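Local atomic coordinates of nitrate reductase (Ulva prolifera, PDB entry 5YLY), a protein that reduces nitrate to nitrite in the first step of nitrate assimilation, probably with NADH, here as its FAD-binding cytochrome b5 reductase domain. Residues T192-E203 with R222-T233; I243-L252 with A273-M281. All coordinates share one frame; numbering follows the deposited sequence.

Interaction 1: T192-E203 with R222-T233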
loop_
_atom_site.group_PDB
_atom_site.type_symbol
_atom_site.label_atom_id
_atom_site.label_comp_id
_atom_site.label_asym_id
_atom_site.label_seq_id
_atom_site.Cartn_x
_atom_site.Cartn_y
_atom_site.Cartn_z
ATOM N N THR A 192 8.873 -16.945 0.535
ATOM C CA THR A 192 7.567 -16.679 -0.071
ATOM C C THR A 192 7.751 -15.932 -1.401
ATOM O O THR A 192 8.616 -15.056 -1.498
ATOM C CB THR A 192 6.680 -15.868 0.915
ATOM O OG1 THR A 192 6.641 -16.581 2.147
ATOM C CG2 THR A 192 5.243 -15.666 0.389
ATOM N N GLU A 193 7.013 -16.345 -2.434
ATOM C CA GLU A 193 7.049 -15.727 -3.762
ATOM C C GLU A 193 5.887 -14.728 -3.872
ATOM O O GLU A 193 4.833 -14.898 -3.234
ATOM C CB GLU A 193 6.905 -16.762 -4.887
ATOM C CG GLU A 193 7.949 -17.852 -4.934
ATOM C CD GLU A 193 7.626 -18.863 -6.016
ATOM O OE1 GLU A 193 6.887 -19.835 -5.738
ATOM O OE2 GLU A 193 8.076 -18.654 -7.163
ATOM N N ILE A 194 6.070 -13.720 -4.713
ATOM C CA ILE A 194 5.076 -12.652 -4.866
ATOM C C ILE A 194 4.828 -12.346 -6.328
ATOM O O ILE A 194 5.765 -12.323 -7.118
ATOM C CB ILE A 194 5.593 -11.346 -4.153
ATOM C CG1 ILE A 194 5.775 -11.530 -2.620
ATOM C CG2 ILE A 194 4.711 -10.116 -4.458
ATOM C CD1 ILE A 194 6.744 -10.419 -2.030
ATOM N N ARG A 195 3.572 -12.028 -6.665
ATOM C CA ARG A 195 3.231 -11.497 -7.978
ATOM C C ARG A 195 2.426 -10.241 -7.748
ATOM O O ARG A 195 1.416 -10.293 -7.050
ATOM C CB ARG A 195 2.407 -12.497 -8.832
ATOM C CG ARG A 195 3.223 -13.714 -9.282
ATOM C CD ARG A 195 4.348 -13.350 -10.237
ATOM N NE ARG A 195 5.103 -14.536 -10.659
ATOM C CZ ARG A 195 6.148 -15.054 -10.008
ATOM N NH1 ARG A 195 6.573 -14.507 -8.866
ATOM N NH2 ARG A 195 6.750 -16.144 -10.472
ATOM N N LEU A 196 2.864 -9.118 -8.310
ATOM C CA LEU A 196 2.099 -7.888 -8.175
ATOM C C LEU A 196 1.507 -7.467 -9.505
ATOM O O LEU A 196 2.205 -7.448 -10.535
ATOM C CB LEU A 196 3.012 -6.764 -7.608
ATOM C CG LEU A 196 2.432 -5.322 -7.635
ATOM C CD1 LEU A 196 1.229 -5.177 -6.682
ATOM C CD2 LEU A 196 3.533 -4.291 -7.271
ATOM N N LEU A 197 0.228 -7.079 -9.466
ATOM C CA LEU A 197 -0.461 -6.509 -10.617
ATOM C C LEU A 197 -0.898 -5.107 -10.172
ATOM O O LEU A 197 -1.629 -4.963 -9.196
ATOM C CB LEU A 197 -1.623 -7.398 -11.077
ATOM C CG LEU A 197 -2.528 -6.830 -12.211
ATOM C CD1 LEU A 197 -1.713 -6.472 -13.464
ATOM C CD2 LEU A 197 -3.573 -7.847 -12.624
ATOM N N TYR A 198 -0.367 -4.073 -10.822
ATOM C CA TYR A 198 -0.622 -2.705 -10.360
ATOM C C TYR A 198 -1.307 -1.905 -11.440
ATOM O O TYR A 198 -0.718 -1.674 -12.502
ATOM C CB TYR A 198 0.725 -2.074 -9.910
ATOM C CG TYR A 198 0.685 -0.708 -9.245
ATOM C CD1 TYR A 198 -0.476 -0.238 -8.627
ATOM C CD2 TYR A 198 1.829 0.097 -9.192
ATOM C CE1 TYR A 198 -0.514 1.026 -8.026
ATOM C CE2 TYR A 198 1.822 1.327 -8.533
ATOM C CZ TYR A 198 0.646 1.796 -7.970
ATOM O OH TYR A 198 0.632 3.043 -7.401
ATOM N N ALA A 199 -2.543 -1.455 -11.158
ATOM C CA ALA A 199 -3.355 -0.694 -12.124
ATOM C C ALA A 199 -3.425 0.790 -11.778
ATOM O O ALA A 199 -3.567 1.147 -10.608
ATOM C CB ALA A 199 -4.759 -1.263 -12.184
ATOM N N ASN A 200 -3.312 1.664 -12.793
ATOM C CA ASN A 200 -3.409 3.115 -12.608
ATOM C C ASN A 200 -4.040 3.734 -13.821
ATOM O O ASN A 200 -4.045 3.107 -14.876
ATOM C CB ASN A 200 -2.041 3.752 -12.376
ATOM C CG ASN A 200 -1.447 3.337 -11.075
ATOM O OD1 ASN A 200 -1.886 3.771 -10.012
ATOM N ND2 ASN A 200 -0.552 2.373 -11.132
ATOM N N GLN A 201 -4.528 4.971 -13.697
ATOM C CA GLN A 201 -5.156 5.632 -14.843
ATOM C C GLN A 201 -4.141 5.923 -15.949
ATOM O O GLN A 201 -4.370 5.582 -17.113
ATOM C CB GLN A 201 -5.862 6.918 -14.397
ATOM C CG GLN A 201 -7.332 6.739 -14.037
ATOM C CD GLN A 201 -7.851 7.982 -13.360
ATOM O OE1 GLN A 201 -7.627 8.193 -12.161
ATOM N NE2 GLN A 201 -8.424 8.891 -14.138
ATOM N N THR A 202 -3.013 6.541 -15.583
ATOM C CA THR A 202 -1.915 6.888 -16.499
ATOM C C THR A 202 -0.600 6.400 -15.905
ATOM O O THR A 202 -0.507 6.165 -14.697
ATOM C CB THR A 202 -1.828 8.433 -16.770
ATOM O OG1 THR A 202 -1.324 9.120 -15.618
ATOM C CG2 THR A 202 -3.158 9.056 -17.189
ATOM N N GLU A 203 0.429 6.310 -16.753
ATOM C CA GLU A 203 1.800 5.928 -16.395
ATOM C C GLU A 203 2.378 6.910 -15.344
ATOM O O GLU A 203 3.123 6.499 -14.448
ATOM C CB GLU A 203 2.636 5.942 -17.689
ATOM C CG GLU A 203 3.983 5.273 -17.558
ATOM C CD GLU A 203 4.771 5.102 -18.842
ATOM O OE1 GLU A 203 4.188 5.237 -19.945
ATOM O OE2 GLU A 203 5.977 4.777 -18.739
ATOM N N ARG A 222 11.978 -14.256 -6.974
ATOM C CA ARG A 222 10.970 -14.244 -5.905
ATOM C C ARG A 222 9.800 -13.304 -6.183
ATOM O O ARG A 222 8.761 -13.444 -5.562
ATOM C CB ARG A 222 11.609 -13.946 -4.518
ATOM C CG ARG A 222 12.302 -15.197 -3.949
ATOM C CD ARG A 222 11.951 -15.447 -2.499
ATOM N NE ARG A 222 12.827 -14.650 -1.631
ATOM C CZ ARG A 222 12.382 -13.946 -0.617
ATOM N NH1 ARG A 222 11.107 -14.015 -0.269
ATOM N NH2 ARG A 222 13.220 -13.197 0.098
ATOM N N VAL A 223 9.954 -12.385 -7.121
ATOM C CA VAL A 223 8.868 -11.434 -7.406
ATOM C C VAL A 223 8.815 -11.077 -8.881
ATOM O O VAL A 223 9.856 -11.052 -9.562
ATOM C CB VAL A 223 9.008 -10.170 -6.477
ATOM C CG1 VAL A 223 10.280 -9.370 -6.776
ATOM C CG2 VAL A 223 7.768 -9.263 -6.551
ATOM N N LYS A 224 7.594 -10.834 -9.375
ATOM C CA LYS A 224 7.340 -10.259 -10.702
ATOM C C LYS A 224 6.334 -9.149 -10.519
ATOM O O LYS A 224 5.426 -9.252 -9.673
ATOM C CB LYS A 224 6.819 -11.276 -11.708
ATOM C CG LYS A 224 7.886 -12.276 -12.137
ATOM C CD LYS A 224 7.379 -13.161 -13.295
ATOM C CE LYS A 224 8.335 -14.301 -13.562
ATOM N NZ LYS A 224 9.673 -13.811 -13.989
ATOM N N ILE A 225 6.498 -8.073 -11.300
ATOM C CA ILE A 225 5.580 -6.942 -11.230
ATOM C C ILE A 225 5.054 -6.657 -12.630
ATOM O O ILE A 225 5.840 -6.611 -13.588
ATOM C CB ILE A 225 6.251 -5.706 -10.575
ATOM C CG1 ILE A 225 6.730 -6.004 -9.113
ATOM C CG2 ILE A 225 5.299 -4.489 -10.583
ATOM C CD1 ILE A 225 7.750 -5.117 -8.625
ATOM N N HIS A 226 3.723 -6.509 -12.757
ATOM C CA HIS A 226 3.102 -6.191 -14.039
ATOM C C HIS A 226 2.228 -4.980 -13.818
ATOM O O HIS A 226 1.629 -4.840 -12.750
ATOM C CB HIS A 226 2.275 -7.353 -14.572
ATOM C CG HIS A 226 1.945 -7.210 -16.023
ATOM N ND1 HIS A 226 2.851 -7.623 -16.980
ATOM C CD2 HIS A 226 0.870 -6.695 -16.653
ATOM C CE1 HIS A 226 2.283 -7.413 -18.149
ATOM N NE2 HIS A 226 1.107 -6.842 -18.012
ATOM N N TYR A 227 2.181 -4.091 -14.817
ATOM C CA TYR A 227 1.423 -2.846 -14.747
ATOM C C TYR A 227 0.359 -2.791 -15.823
ATOM O O TYR A 227 0.520 -3.384 -16.895
ATOM C CB TYR A 227 2.360 -1.644 -14.973
ATOM C CG TYR A 227 3.552 -1.583 -14.051
ATOM C CD1 TYR A 227 3.473 -0.940 -12.819
ATOM C CD2 TYR A 227 4.786 -2.109 -14.436
ATOM C CE1 TYR A 227 4.580 -0.851 -11.978
ATOM C CE2 TYR A 227 5.897 -2.043 -13.591
ATOM C CZ TYR A 227 5.791 -1.400 -12.375
ATOM O OH TYR A 227 6.875 -1.343 -11.542
ATOM N N THR A 228 -0.714 -2.025 -15.564
ATOM C CA THR A 228 -1.722 -1.671 -16.559
ATOM C C THR A 228 -2.074 -0.214 -16.365
ATOM O O THR A 228 -2.043 0.285 -15.239
ATOM C CB THR A 228 -2.950 -2.597 -16.628
ATOM O OG1 THR A 228 -3.670 -2.290 -17.835
ATOM C CG2 THR A 228 -3.890 -2.453 -15.422
ATOM N N VAL A 229 -2.323 0.478 -17.461
ATOM C CA VAL A 229 -2.766 1.871 -17.456
ATOM C C VAL A 229 -3.992 1.968 -18.370
ATOM O O VAL A 229 -4.108 1.162 -19.294
ATOM C CB VAL A 229 -1.650 2.907 -17.783
ATOM C CG1 VAL A 229 -0.539 2.900 -16.726
ATOM C CG2 VAL A 229 -1.082 2.697 -19.180
ATOM N N ASP A 230 -4.938 2.881 -18.069
ATOM C CA ASP A 230 -6.163 3.050 -18.860
ATOM C C ASP A 230 -5.786 3.547 -20.241
ATOM O O ASP A 230 -6.049 2.873 -21.244
ATOM C CB ASP A 230 -7.127 4.052 -18.187
ATOM C CG ASP A 230 -7.701 3.645 -16.838
ATOM O OD1 ASP A 230 -7.445 2.507 -16.399
ATOM O OD2 ASP A 230 -8.449 4.449 -16.249
ATOM N N ARG A 231 -5.110 4.704 -20.274
ATOM C CA ARG A 231 -4.671 5.334 -21.508
ATOM C C ARG A 231 -3.138 5.345 -21.599
ATOM O O ARG A 231 -2.463 6.175 -20.978
ATOM C CB ARG A 231 -5.316 6.722 -21.743
ATOM C CG ARG A 231 -5.836 7.435 -20.486
ATOM C CD ARG A 231 -5.022 8.664 -20.154
ATOM N NE ARG A 231 -5.224 9.757 -21.107
ATOM C CZ ARG A 231 -4.672 10.961 -20.995
ATOM N NH1 ARG A 231 -3.878 11.244 -19.967
ATOM N NH2 ARG A 231 -4.916 11.896 -21.906
ATOM N N PRO A 232 -2.598 4.371 -22.362
ATOM C CA PRO A 232 -1.138 4.266 -22.524
ATOM C C PRO A 232 -0.514 5.164 -23.602
ATOM O O PRO A 232 -1.200 5.602 -24.534
ATOM C CB PRO A 232 -0.952 2.794 -22.891
ATOM C CG PRO A 232 -2.202 2.434 -23.628
ATOM C CD PRO A 232 -3.306 3.304 -23.101
ATOM N N THR A 233 0.817 5.384 -23.486
ATOM C CA THR A 233 1.649 6.135 -24.434
ATOM C C THR A 233 2.300 5.133 -25.424
ATOM O O THR A 233 2.299 3.938 -25.117
ATOM C CB THR A 233 2.664 7.016 -23.686
ATOM O OG1 THR A 233 3.332 6.245 -22.685
ATOM C CG2 THR A 233 2.023 8.250 -23.066
HETATM O O HOH W 1 -0.020 0.913 -13.451
HETATM O O HOH W 2 -0.212 6.572 -19.499
#
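The beta-alpha-beta unit made of strand 193-200, helix 209-218 and strand 223-229, in the NAD-binding half of the domain, brings two strands together in parallel, their axes 18° apart. Evidence for the pairing is a ladder in which Leu-196 is bonded twice: its N donates to Lys-224 O (2.9 Å, 174° at the hydrogen) and its O accepts from His-226 N. Ile-194 O also has two donors, Lys-224 N and the NH1 of Arg-195, which reach it from opposite faces of its plane. The Arg-195 chain bends at chi2 (-65°), turning the guanidinium across toward strand 223-229, where NH1 can still reach back to Ile-194 O and the aliphatic stem of Lys-224 runs beside it; CD of Arg-195 is 3.5 Å from CB of Lys-224, and CG of Lys-224 covers one guanidinium face. Leu-196 and Ile-225 meet through CD2 and CG2 (3.8 Å). Beyond them the Tyr-198 and Tyr-227 rings touch edge to edge, CD2 to CE1 at 4.0 Å. Over one face of the Tyr-198 ring lies ND2 of Asn-200, which also donates to a water that bridges Tyr-198 O and Thr-228 O. Leu-212 of helix 209-218 packs on Leu-196, Tyr-198, Ile-225 and Tyr-227, whereas Leu-197 and Thr-228 face Met-247 of helix 245-251. On its other edge, strand 193-200 is hydrogen-bonded to strand 164-170.

Interaction 2: I243-L252 with A273-M281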
loop_
_atom_site.group_PDB
_atom_site.type_symbol
_atom_site.label_atom_id
_atom_site.label_comp_id
_atom_site.label_asym_id
_atom_site.label_seq_id
_atom_site.Cartn_x
_atom_site.Cartn_y
_atom_site.Cartn_z
ATOM N N ILE A 243 -8.255 -4.375 -15.517
ATOM C CA ILE A 243 -7.834 -5.720 -15.147
ATOM C C ILE A 243 -8.933 -6.701 -15.656
ATOM O O ILE A 243 -10.119 -6.460 -15.435
ATOM C CB ILE A 243 -7.612 -5.802 -13.619
ATOM C CG1 ILE A 243 -6.431 -4.887 -13.174
ATOM C CG2 ILE A 243 -7.383 -7.240 -13.171
ATOM C CD1 ILE A 243 -6.313 -4.644 -11.701
ATOM N N ASP A 244 -8.529 -7.733 -16.414
ATOM C CA ASP A 244 -9.423 -8.767 -16.932
ATOM C C ASP A 244 -8.815 -10.143 -16.646
ATOM O O ASP A 244 -7.717 -10.215 -16.078
ATOM C CB ASP A 244 -9.774 -8.548 -18.425
ATOM C CG ASP A 244 -8.647 -8.654 -19.454
ATOM O OD1 ASP A 244 -7.495 -8.941 -19.060
ATOM O OD2 ASP A 244 -8.922 -8.455 -20.653
ATOM N N LEU A 245 -9.530 -11.225 -16.987
ATOM C CA LEU A 245 -9.045 -12.587 -16.725
ATOM C C LEU A 245 -7.682 -12.856 -17.353
ATOM O O LEU A 245 -6.817 -13.407 -16.680
ATOM C CB LEU A 245 -10.068 -13.659 -17.169
ATOM C CG LEU A 245 -9.696 -15.120 -16.850
ATOM C CD1 LEU A 245 -9.526 -15.357 -15.352
ATOM C CD2 LEU A 245 -10.708 -16.093 -17.446
ATOM N N ASP A 246 -7.500 -12.473 -18.639
ATOM C CA ASP A 246 -6.241 -12.653 -19.380
ATOM C C ASP A 246 -5.081 -11.968 -18.661
ATOM O O ASP A 246 -4.024 -12.567 -18.501
ATOM C CB ASP A 246 -6.354 -12.098 -20.810
ATOM C CG ASP A 246 -5.801 -13.027 -21.867
ATOM O OD1 ASP A 246 -4.581 -13.317 -21.824
ATOM O OD2 ASP A 246 -6.598 -13.507 -22.709
ATOM N N MET A 247 -5.288 -10.726 -18.206
ATOM C CA MET A 247 -4.260 -9.994 -17.488
ATOM C C MET A 247 -3.915 -10.669 -16.159
ATOM O O MET A 247 -2.728 -10.770 -15.817
ATOM C CB MET A 247 -4.675 -8.548 -17.266
ATOM C CG MET A 247 -3.515 -7.654 -16.863
ATOM S SD MET A 247 -4.109 -5.982 -16.507
ATOM C CE MET A 247 -4.868 -5.543 -18.075
ATOM N N CYS A 248 -4.950 -11.146 -15.418
ATOM C CA CYS A 248 -4.729 -11.847 -14.144
ATOM C C CYS A 248 -3.976 -13.157 -14.381
ATOM O O CYS A 248 -3.104 -13.497 -13.590
ATOM C CB CYS A 248 -6.052 -12.089 -13.416
ATOM S SG CYS A 248 -6.846 -10.582 -12.796
ATOM N N GLU A 249 -4.299 -13.889 -15.471
ATOM C CA GLU A 249 -3.610 -15.153 -15.769
ATOM C C GLU A 249 -2.155 -14.922 -16.176
ATOM O O GLU A 249 -1.293 -15.745 -15.873
ATOM C CB GLU A 249 -4.366 -15.972 -16.836
ATOM C CG GLU A 249 -5.670 -16.557 -16.315
ATOM C CD GLU A 249 -6.589 -17.227 -17.325
ATOM O OE1 GLU A 249 -6.510 -16.898 -18.534
ATOM O OE2 GLU A 249 -7.425 -18.055 -16.889
ATOM N N ARG A 250 -1.883 -13.823 -16.884
ATOM C CA ARG A 250 -0.506 -13.515 -17.288
ATOM C C ARG A 250 0.358 -13.049 -16.113
ATOM O O ARG A 250 1.510 -13.449 -15.999
ATOM C CB ARG A 250 -0.468 -12.470 -18.421
ATOM C CG ARG A 250 -0.978 -13.034 -19.763
ATOM C CD ARG A 250 -0.827 -12.068 -20.930
ATOM N NE ARG A 250 -1.838 -11.005 -20.920
ATOM C CZ ARG A 250 -1.614 -9.755 -20.519
ATOM N NH1 ARG A 250 -0.412 -9.397 -20.086
ATOM N NH2 ARG A 250 -2.592 -8.856 -20.550
ATOM N N ALA A 251 -0.199 -12.210 -15.244
ATOM C CA ALA A 251 0.509 -11.572 -14.138
ATOM C C ALA A 251 0.526 -12.295 -12.822
ATOM O O ALA A 251 1.427 -12.032 -12.027
ATOM C CB ALA A 251 -0.083 -10.179 -13.919
ATOM N N LEU A 252 -0.483 -13.139 -12.535
ATOM C CA LEU A 252 -0.619 -13.733 -11.203
ATOM C C LEU A 252 -0.575 -15.246 -11.130
ATOM O O LEU A 252 -0.745 -15.927 -12.139
ATOM C CB LEU A 252 -1.958 -13.226 -10.591
ATOM C CG LEU A 252 -2.184 -11.688 -10.583
ATOM C CD1 LEU A 252 -3.584 -11.371 -10.149
ATOM C CD2 LEU A 252 -1.138 -10.961 -9.653
ATOM N N ALA A 273 -13.649 -5.728 -11.241
ATOM C CA ALA A 273 -12.554 -6.196 -12.098
ATOM C C ALA A 273 -11.659 -7.275 -11.491
ATOM O O ALA A 273 -11.055 -8.039 -12.242
ATOM C CB ALA A 273 -11.703 -5.022 -12.562
ATOM N N CYS A 274 -11.513 -7.303 -10.158
ATOM C CA CYS A 274 -10.595 -8.215 -9.501
ATOM C C CYS A 274 -11.213 -9.508 -9.020
ATOM O O CYS A 274 -10.759 -10.562 -9.454
ATOM C CB CYS A 274 -9.863 -7.510 -8.369
ATOM S SG CYS A 274 -8.908 -6.087 -8.924
ATOM N N HIS A 275 -12.122 -9.437 -8.026
ATOM C CA HIS A 275 -12.733 -10.631 -7.439
ATOM C C HIS A 275 -13.348 -11.574 -8.468
ATOM O O HIS A 275 -13.109 -12.776 -8.353
ATOM C CB HIS A 275 -13.744 -10.282 -6.336
ATOM C CG HIS A 275 -13.085 -9.823 -5.073
ATOM N ND1 HIS A 275 -12.376 -10.692 -4.279
ATOM C CD2 HIS A 275 -13.063 -8.599 -4.508
ATOM C CE1 HIS A 275 -11.931 -9.968 -3.266
ATOM N NE2 HIS A 275 -12.327 -8.704 -3.361
ATOM N N PRO A 276 -14.110 -11.098 -9.488
ATOM C CA PRO A 276 -14.666 -12.043 -10.469
ATOM C C PRO A 276 -13.603 -12.897 -11.176
ATOM O O PRO A 276 -13.795 -14.102 -11.369
ATOM C CB PRO A 276 -15.424 -11.128 -11.439
ATOM C CG PRO A 276 -15.769 -9.926 -10.632
ATOM C CD PRO A 276 -14.540 -9.715 -9.792
ATOM N N ASN A 277 -12.484 -12.267 -11.538
ATOM C CA ASN A 277 -11.368 -12.901 -12.235
ATOM C C ASN A 277 -10.533 -13.799 -11.315
ATOM O O ASN A 277 -10.133 -14.883 -11.741
ATOM C CB ASN A 277 -10.542 -11.840 -12.966
ATOM C CG ASN A 277 -11.330 -11.271 -14.134
ATOM O OD1 ASN A 277 -11.896 -12.011 -14.939
ATOM N ND2 ASN A 277 -11.492 -9.958 -14.193
ATOM N N LEU A 278 -10.305 -13.387 -10.043
ATOM C CA LEU A 278 -9.594 -14.246 -9.082
ATOM C C LEU A 278 -10.459 -15.484 -8.778
ATOM O O LEU A 278 -9.932 -16.599 -8.668
ATOM C CB LEU A 278 -9.271 -13.500 -7.782
ATOM C CG LEU A 278 -8.260 -12.365 -7.886
ATOM C CD1 LEU A 278 -8.291 -11.507 -6.640
ATOM C CD2 LEU A 278 -6.835 -12.891 -8.093
ATOM N N GLU A 279 -11.790 -15.293 -8.668
ATOM C CA GLU A 279 -12.727 -16.384 -8.413
ATOM C C GLU A 279 -12.625 -17.436 -9.538
ATOM O O GLU A 279 -12.637 -18.642 -9.262
ATOM C CB GLU A 279 -14.160 -15.854 -8.290
ATOM C CG GLU A 279 -15.007 -16.595 -7.260
ATOM C CD GLU A 279 -14.971 -16.056 -5.837
ATOM O OE1 GLU A 279 -15.762 -16.551 -5.001
ATOM O OE2 GLU A 279 -14.165 -15.140 -5.555
ATOM N N LYS A 280 -12.433 -16.966 -10.792
ATOM C CA LYS A 280 -12.248 -17.838 -11.955
ATOM C C LYS A 280 -10.897 -18.556 -11.891
ATOM O O LYS A 280 -10.784 -19.671 -12.411
ATOM C CB LYS A 280 -12.387 -17.038 -13.252
ATOM C CG LYS A 280 -13.837 -16.746 -13.615
ATOM C CD LYS A 280 -13.927 -15.813 -14.795
ATOM C CE LYS A 280 -15.352 -15.608 -15.240
ATOM N NZ LYS A 280 -15.429 -14.570 -16.300
ATOM N N MET A 281 -9.888 -17.940 -11.215
ATOM C CA MET A 281 -8.553 -18.540 -11.050
ATOM C C MET A 281 -8.449 -19.481 -9.839
ATOM O O MET A 281 -7.350 -19.968 -9.527
ATOM C CB MET A 281 -7.469 -17.467 -11.022
ATOM C CG MET A 281 -7.236 -16.853 -12.374
ATOM S SD MET A 281 -6.096 -15.456 -12.262
ATOM C CE MET A 281 -4.526 -16.322 -12.195
#
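Met-281, just past the end of helix 267-280, reaches across to helix 245-251. Its chain leaves CB with CG beside the backbone N (chi1 -72°) and runs extended to the sulfur. CG meets CD1 of Leu-245 at 4.0 Å. SD lies 3.6 Å from CB of Cys-248. The bend at chi3 (80°) turns CE toward the last turn of the helix, 3.5 Å from Cys-248 O and close to Leu-252 O. The methionine thus runs along helix 245-251, from Leu-245 in its first turn to Leu-252 just past its end. The same leucine methyl, CD1 of Leu-245, also touches CB of Lys-280, and the two side chains cross at about a right angle. Farther along, the Asn-277 amide is set by its own helix: ND2 donates to Ala-273 O (2.8 Å), with that oxygen close to the amide plane. OD1 faces the start of the other helix, 3.2 Å from Leu-245 N, but the angle is too poor for a hydrogen bond. CD1 of Leu-252 meets CD2 of Leu-278 at 4.1 Å, and SG of Cys-274 touches CD1 of Ile-243. The helix axes pass 9.4 Å apart at -62°, and no hydrogen bond joins the segments. Van der Waals contact, mostly of apolar and sulfur groups, therefore holds them, with the Asn-277 amide packed against the start of helix 245-251.

Overall arrangement
Interactions 1 and 2 are neighbouring layers of one parallel alpha/beta domain, their centres 13 Å apart. Helix 245-251 and the residue after it join them: CB of Arg-195 lies 3.4 Å from Ala-251 O, and Arg-195 O is 3.7 Å from CD2 of Leu-252. Ile-243 and Leu-252 of interaction 2 also pack on Leu-197 of interaction 1, so the helix pair backs the sheet on the face carrying Leu-197 and Thr-228. The flavin is approached from the C-terminal end of strand 193-200, where the Gln-201 side chain is about 6 Å from the bound FAD; interaction 2 lies away from the annotated FAD-binding residues.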